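Local coordinates for AlgW protein (Pseudomonas aeruginosa, PDB 7CO3) that probably cleaves proteins as an HtrA-type serine protease of the S1C family, pairing a trypsin-like protease domain with a PDZ domain, at residues L207-N210 / T211-F215; P260-L263 / A264-M268; M268-I271 / I272-Q276. The protein carries 1 engineered substitution. All coordinates share one frame; numbering follows the deposited sequence.

Coming from the N terminus, the chain leaves strand 193-204 and reaches contact 1, where residues 207-214 form a tight loop leading into strand 215-218. Strand 256-260 then runs beside 215-218 and passes into helix 261-274. Contact 2 covers the first turns of that helix and contact 3 its last turns, the two sharing Met268. All three are local and follow in series; none nests in or crosses another. Contact 1 meets contact 2 where Asp214 and Tyr212 touch Pro260 and Leu263. Together they lead from the sheet containing 215-218 and 256-260, along a helix packed on the barrel that includes strands 104-113, 117-120 and 154-158, to the residues just past the helix, 275-276.

Contact 1: residues L207-N210 / T211-F215; sequences LGLN and TYEDF
Leu207 and Phe215 lie at the two ends of a loop that turns back on itself, residues 207-210 and 211-215 running 125° apart from end to end. Leu207, Gly208 and Leu209 take right-, left- and right-handed helical backbone conformations in turn, the left-handed step falling on Gly208 with phi at 72°. This alternation makes a compound nest: four successive N-H groups face inward, and the carboxylate of Glu213 occupies the hollow.

Each carboxylate oxygen has its own share. OE1 of Glu213 receives N of Leu207 at 3.0 Å on its syn lone pair, and a weak bond from N of Gly208 adds to it. OE2 of Glu213 takes N of Leu209 at a short 2.5 Å, met nearly along the C-O axis. The same OE2 accepts N of Asn210 at 2.8 Å, on the anti side but out of the carboxylate plane, in a straighter bond of 163°. The side chain reaches back extended beyond CG, and that CG passes 3.1 Å from O of Asn210.

Hydrophobic contact backs this polar one. CD1 of Leu207 approaches CD2 of Phe215 obliquely at 3.5 Å, and CD1 of Leu209 comes to 4.2 Å from CE2 of the same ring. Phe215 also touches Ile259 of strand 256-260 and Thr243 of strand 238-245, while Leu207 packs on Val190 of a second subunit. Thr211 OG1 bonds to Glu151.

Three N-H bonds and a weak fourth, shared over both oxygens, would favour the ionised form of this carboxylate; they fix the group's rotation and hold the loop's shape.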
# COMPACT_ATOMS: atom_id res chain seq x y z
N LEU B 207 6.91 20.34 -3.89
CA LEU B 207 7.29 19.29 -2.94
C LEU B 207 8.51 19.70 -2.14
O LEU B 207 8.75 19.16 -1.06
CB LEU B 207 7.59 17.99 -3.69
CG LEU B 207 6.41 17.27 -4.32
CD1 LEU B 207 6.82 15.86 -4.64
CD2 LEU B 207 5.26 17.29 -3.36
N GLY B 208 9.31 20.64 -2.66
CA GLY B 208 10.50 21.07 -1.93
C GLY B 208 11.61 20.05 -1.89
O GLY B 208 12.41 20.05 -0.94
N LEU B 209 11.68 19.16 -2.88
CA LEU B 209 12.75 18.17 -2.96
C LEU B 209 13.88 18.60 -3.88
O LEU B 209 15.05 18.47 -3.51
CB LEU B 209 12.18 16.84 -3.45
CG LEU B 209 11.08 16.30 -2.54
CD1 LEU B 209 10.49 15.01 -3.08
CD2 LEU B 209 11.65 16.08 -1.15
N ASN B 210 13.56 19.10 -5.07
CA ASN B 210 14.56 19.49 -6.05
C ASN B 210 14.24 20.89 -6.56
O ASN B 210 13.12 21.38 -6.43
CB ASN B 210 14.63 18.51 -7.22
CG ASN B 210 15.02 17.11 -6.79
OD1 ASN B 210 15.90 16.94 -5.95
ND2 ASN B 210 14.36 16.12 -7.36
N THR B 211 15.25 21.54 -7.14
CA THR B 211 15.03 22.88 -7.69
C THR B 211 14.05 22.84 -8.86
O THR B 211 13.12 23.65 -8.92
CB THR B 211 16.36 23.51 -8.12
OG1 THR B 211 17.15 23.77 -6.95
CG2 THR B 211 16.11 24.83 -8.82
N TYR B 212 14.21 21.89 -9.77
CA TYR B 212 13.33 21.73 -10.93
C TYR B 212 12.47 20.48 -10.75
O TYR B 212 12.93 19.37 -11.00
CB TYR B 212 14.15 21.68 -12.21
CG TYR B 212 15.11 22.86 -12.35
CD1 TYR B 212 14.64 24.11 -12.75
CD2 TYR B 212 16.48 22.73 -12.10
CE1 TYR B 212 15.50 25.20 -12.90
CE2 TYR B 212 17.35 23.81 -12.24
CZ TYR B 212 16.85 25.05 -12.64
OH TYR B 212 17.69 26.13 -12.78
N GLU B 213 11.21 20.68 -10.35
CA GLU B 213 10.29 19.59 -10.01
C GLU B 213 9.13 19.57 -10.98
O GLU B 213 8.56 20.62 -11.31
CB GLU B 213 9.73 19.77 -8.60
CG GLU B 213 10.76 19.79 -7.54
CD GLU B 213 10.14 19.80 -6.15
OE1 GLU B 213 9.04 20.35 -6.00
OE2 GLU B 213 10.77 19.24 -5.22
N ASP B 214 8.75 18.36 -11.39
CA ASP B 214 7.56 18.15 -12.21
C ASP B 214 7.03 16.72 -11.99
O ASP B 214 6.69 16.01 -12.92
CB ASP B 214 7.89 18.41 -13.68
CG ASP B 214 6.65 18.63 -14.53
OD1 ASP B 214 5.60 18.98 -13.95
OD2 ASP B 214 6.74 18.47 -15.77
N PHE B 215 6.95 16.30 -10.73
CA PHE B 215 6.79 14.88 -10.42
C PHE B 215 5.45 14.32 -10.88
O PHE B 215 4.41 14.96 -10.80
CB PHE B 215 6.94 14.62 -8.91
CG PHE B 215 8.34 14.78 -8.40
CD1 PHE B 215 9.32 13.83 -8.69
CD2 PHE B 215 8.68 15.85 -7.60
CE1 PHE B 215 10.63 13.98 -8.21
CE2 PHE B 215 9.99 16.00 -7.12
CZ PHE B 215 10.95 15.07 -7.43

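Contact 2: residues P260-L263 / A264-M268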
# COMPACT_ATOMS: atom_id res chain seq x y z
N PRO B 260 9.29 12.74 -14.57
CA PRO B 260 8.74 12.42 -15.89
C PRO B 260 9.83 12.23 -16.95
O PRO B 260 10.88 12.86 -16.92
CB PRO B 260 7.89 13.65 -16.24
CG PRO B 260 7.75 14.40 -15.03
CD PRO B 260 8.97 14.12 -14.16
N THR B 261 9.53 11.34 -17.91
CA THR B 261 10.49 10.97 -18.95
C THR B 261 10.94 12.18 -19.75
O THR B 261 12.12 12.31 -20.09
CB THR B 261 9.85 9.91 -19.85
OG1 THR B 261 9.91 8.60 -19.23
CG2 THR B 261 10.57 9.84 -21.19
N LYS B 262 10.00 13.10 -20.04
CA LYS B 262 10.30 14.27 -20.86
C LYS B 262 11.38 15.14 -20.22
O LYS B 262 12.30 15.59 -20.90
CB LYS B 262 9.02 15.09 -21.11
CG LYS B 262 9.22 16.34 -22.01
CD LYS B 262 7.92 16.76 -22.69
CE LYS B 262 7.39 18.09 -22.17
NZ LYS B 262 6.10 18.49 -22.81
N LEU B 263 11.27 15.39 -18.91
CA LEU B 263 12.34 16.07 -18.20
C LEU B 263 13.60 15.23 -18.17
O LEU B 263 14.69 15.75 -18.42
CB LEU B 263 11.91 16.39 -16.76
CG LEU B 263 12.90 17.17 -15.89
CD1 LEU B 263 13.36 18.42 -16.67
CD2 LEU B 263 12.27 17.57 -14.56
N ALA B 264 13.48 13.94 -17.86
CA ALA B 264 14.69 13.13 -17.67
C ALA B 264 15.49 12.97 -18.96
O ALA B 264 16.73 12.90 -18.92
CB ALA B 264 14.33 11.77 -17.08
N LEU B 265 14.80 12.86 -20.11
CA LEU B 265 15.50 12.68 -21.38
C LEU B 265 16.33 13.92 -21.74
O LEU B 265 17.46 13.79 -22.24
CB LEU B 265 14.52 12.35 -22.50
CG LEU B 265 13.76 11.03 -22.40
CD1 LEU B 265 12.96 10.72 -23.65
CD2 LEU B 265 14.76 9.94 -22.11
N GLU B 266 15.78 15.12 -21.51
CA GLU B 266 16.53 16.36 -21.69
C GLU B 266 17.85 16.32 -20.93
O GLU B 266 18.94 16.35 -21.53
CB GLU B 266 15.73 17.56 -21.17
CG GLU B 266 14.72 18.21 -22.07
CD GLU B 266 13.74 19.05 -21.27
OE1 GLU B 266 14.20 19.97 -20.56
OE2 GLU B 266 12.53 18.76 -21.30
N VAL B 267 17.75 16.23 -19.60
CA VAL B 267 18.89 16.09 -18.70
C VAL B 267 19.88 15.05 -19.21
O VAL B 267 21.08 15.33 -19.32
CB VAL B 267 18.40 15.76 -17.29
CG1 VAL B 267 19.56 15.28 -16.40
CG2 VAL B 267 17.67 16.95 -16.69
N MET B 268 19.39 13.84 -19.54
CA MET B 268 20.28 12.77 -19.98
C MET B 268 21.05 13.17 -21.24
O MET B 268 22.26 12.94 -21.34
CB MET B 268 19.50 11.51 -20.30
CG MET B 268 20.37 10.34 -20.66
SD MET B 268 19.43 8.98 -21.31
CE MET B 268 18.29 9.82 -22.39
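Thr261 and Leu265, one turn apart on the helix, lie side by side and point the same way. The methyl CG2 of Thr261 rests 3.5 Å from CD1 of Leu265, while CG of Leu265 sits 3.1 Å from the carbonyl O of Thr261. Leu265 turns its CG beside its own backbone N (chi1 -65°), which leans the branch back over the preceding turn. Between the same two residues N of Leu265 bonds to O of Thr261 at 2.7 Å.

Lys262 and Glu266 are likewise parallel neighbours, but their charged ends do not meet: NZ of Lys262 stays 6.6 Å from OE2 of Glu266. Glu266 is poorly ordered, and each charge has a long, weak partner instead, Lys262 with Asp173 and Glu266 with Arg347. On another side of the helix CG2 of Val267 passes 3.6 Å from O of Leu263.

Pro260 is the N-cap, and its carbonyl O receives N of Ala264 at 3.0 Å, in the carbonyl plane. Ser172 OG takes the N-H of Lys262, one of the donors of the first turn that no preceding helical carbonyl can serve.

This is the start of helix 261-274, directly continuing strand 256-260 of the second barrel of the trypsin-like fold. The strand's last residue thus doubles as the cap. The helix then lies against the other barrel: Ala264 and Val267 press on Leu154 of strand 154-158, Leu265 on Met112 of strand 104-113, and Met268 on Leu119 of strand 117-120.

Contact 3: residues M268-I271 / I272-Q276; sequences MQSI and IEHGQ
His274 reaches back one turn to Ser270 at the C-terminal end of helix 261-274, the helix that packs on the first barrel of the trypsin-like fold. Here the helix ends at a glycine in the C' position, Gly275, whose phi of 74° turns the chain out of helical geometry.

The His274 side chain can be traced outward from CB, which stands 3.6 Å from the carbonyl O of Ser270; CG passes the same oxygen at 3.8 Å. With CG beside its own backbone N (chi1 -44°), the ring swings over the previous turn. ND1 then meets OG of Ser270 at 3.2 Å in a nearly straight hydrogen bond of 165°, the hydroxyl lying at the ring edge and in its plane; either atom may be the donor. Beyond it CE1 of His274 is 4.0 Å from that OG, and CB of Glu273 covers one face of the ring over its centre. The backbone doubles the link, N of His274 bonding to O of Ser270 at 2.7 Å, so main chain and side chain join the same two residues, and the side-chain bond limits the ring's rotation.

N of Gly275 closes the last turn on O of Ile271 at 2.8 Å, though the bond is bent. Ile271 itself is buried against Val146 and Val156 of the barrel. Ile272 turns beside Met268, both side chains pointing the same way, and continues towards Tyr117. Its branch runs close over the previous turn: CG1 of Ile272 lies just 3.0 Å from the carbonyl O of Met268.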
# COMPACT_ATOMS: atom_id res chain seq x y z
N MET B 268 19.39 13.84 -19.54
CA MET B 268 20.28 12.77 -19.98
C MET B 268 21.05 13.17 -21.24
O MET B 268 22.26 12.94 -21.34
CB MET B 268 19.50 11.51 -20.30
CG MET B 268 20.37 10.34 -20.66
SD MET B 268 19.43 8.98 -21.31
CE MET B 268 18.29 9.82 -22.39
N GLN B 269 20.35 13.73 -22.22
CA GLN B 269 20.99 14.12 -23.48
C GLN B 269 22.09 15.15 -23.25
O GLN B 269 23.20 15.00 -23.79
CB GLN B 269 19.92 14.61 -24.47
CG GLN B 269 19.12 13.42 -25.05
CD GLN B 269 17.70 13.71 -25.52
OE1 GLN B 269 16.93 12.78 -25.80
NE2 GLN B 269 17.33 14.99 -25.64
N SER B 270 21.83 16.16 -22.42
CA SER B 270 22.83 17.19 -22.19
C SER B 270 24.02 16.68 -21.38
O SER B 270 25.15 17.14 -21.58
CB SER B 270 22.24 18.39 -21.50
OG SER B 270 23.04 19.51 -21.81
N ILE B 271 23.78 15.77 -20.43
CA ILE B 271 24.89 15.22 -19.67
C ILE B 271 25.78 14.41 -20.58
O ILE B 271 27.02 14.50 -20.52
CB ILE B 271 24.37 14.38 -18.48
CG1 ILE B 271 23.90 15.30 -17.35
CG2 ILE B 271 25.45 13.41 -17.96
CD1 ILE B 271 23.07 14.59 -16.25
N ILE B 272 25.18 13.62 -21.46
CA ILE B 272 25.96 12.83 -22.39
C ILE B 272 26.81 13.74 -23.28
O ILE B 272 27.93 13.39 -23.66
CB ILE B 272 25.02 11.90 -23.19
CG1 ILE B 272 24.28 10.95 -22.23
CG2 ILE B 272 25.77 11.09 -24.22
CD1 ILE B 272 23.87 9.61 -22.83
N GLU B 273 26.32 14.96 -23.54
CA GLU B 273 26.96 15.83 -24.51
C GLU B 273 28.00 16.73 -23.86
O GLU B 273 29.12 16.85 -24.36
CB GLU B 273 25.91 16.67 -25.23
CG GLU B 273 25.29 16.01 -26.44
CD GLU B 273 26.05 16.34 -27.72
OE1 GLU B 273 26.44 17.52 -27.88
OE2 GLU B 273 26.26 15.43 -28.55
N HIS B 274 27.63 17.34 -22.75
CA HIS B 274 28.40 18.40 -22.13
C HIS B 274 28.83 18.07 -20.70
O HIS B 274 29.37 18.94 -20.01
CB HIS B 274 27.57 19.68 -22.22
CG HIS B 274 26.94 19.88 -23.58
ND1 HIS B 274 25.59 19.75 -23.81
CD2 HIS B 274 27.50 20.13 -24.78
CE1 HIS B 274 25.34 19.95 -25.10
NE2 HIS B 274 26.49 20.17 -25.71
N GLY B 275 28.61 16.83 -20.24
CA GLY B 275 29.00 16.39 -18.91
C GLY B 275 28.14 16.91 -17.78
O GLY B 275 28.30 16.46 -16.64
N GLN B 276 27.27 17.86 -18.06
CA GLN B 276 26.34 18.42 -17.09
C GLN B 276 25.24 19.06 -17.92
O GLN B 276 25.21 18.91 -19.15
CB GLN B 276 27.02 19.42 -16.16
CG GLN B 276 27.30 20.77 -16.82
CD GLN B 276 28.27 21.65 -16.04
OE1 GLN B 276 27.93 22.76 -15.62
NE2 GLN B 276 29.49 21.15 -15.84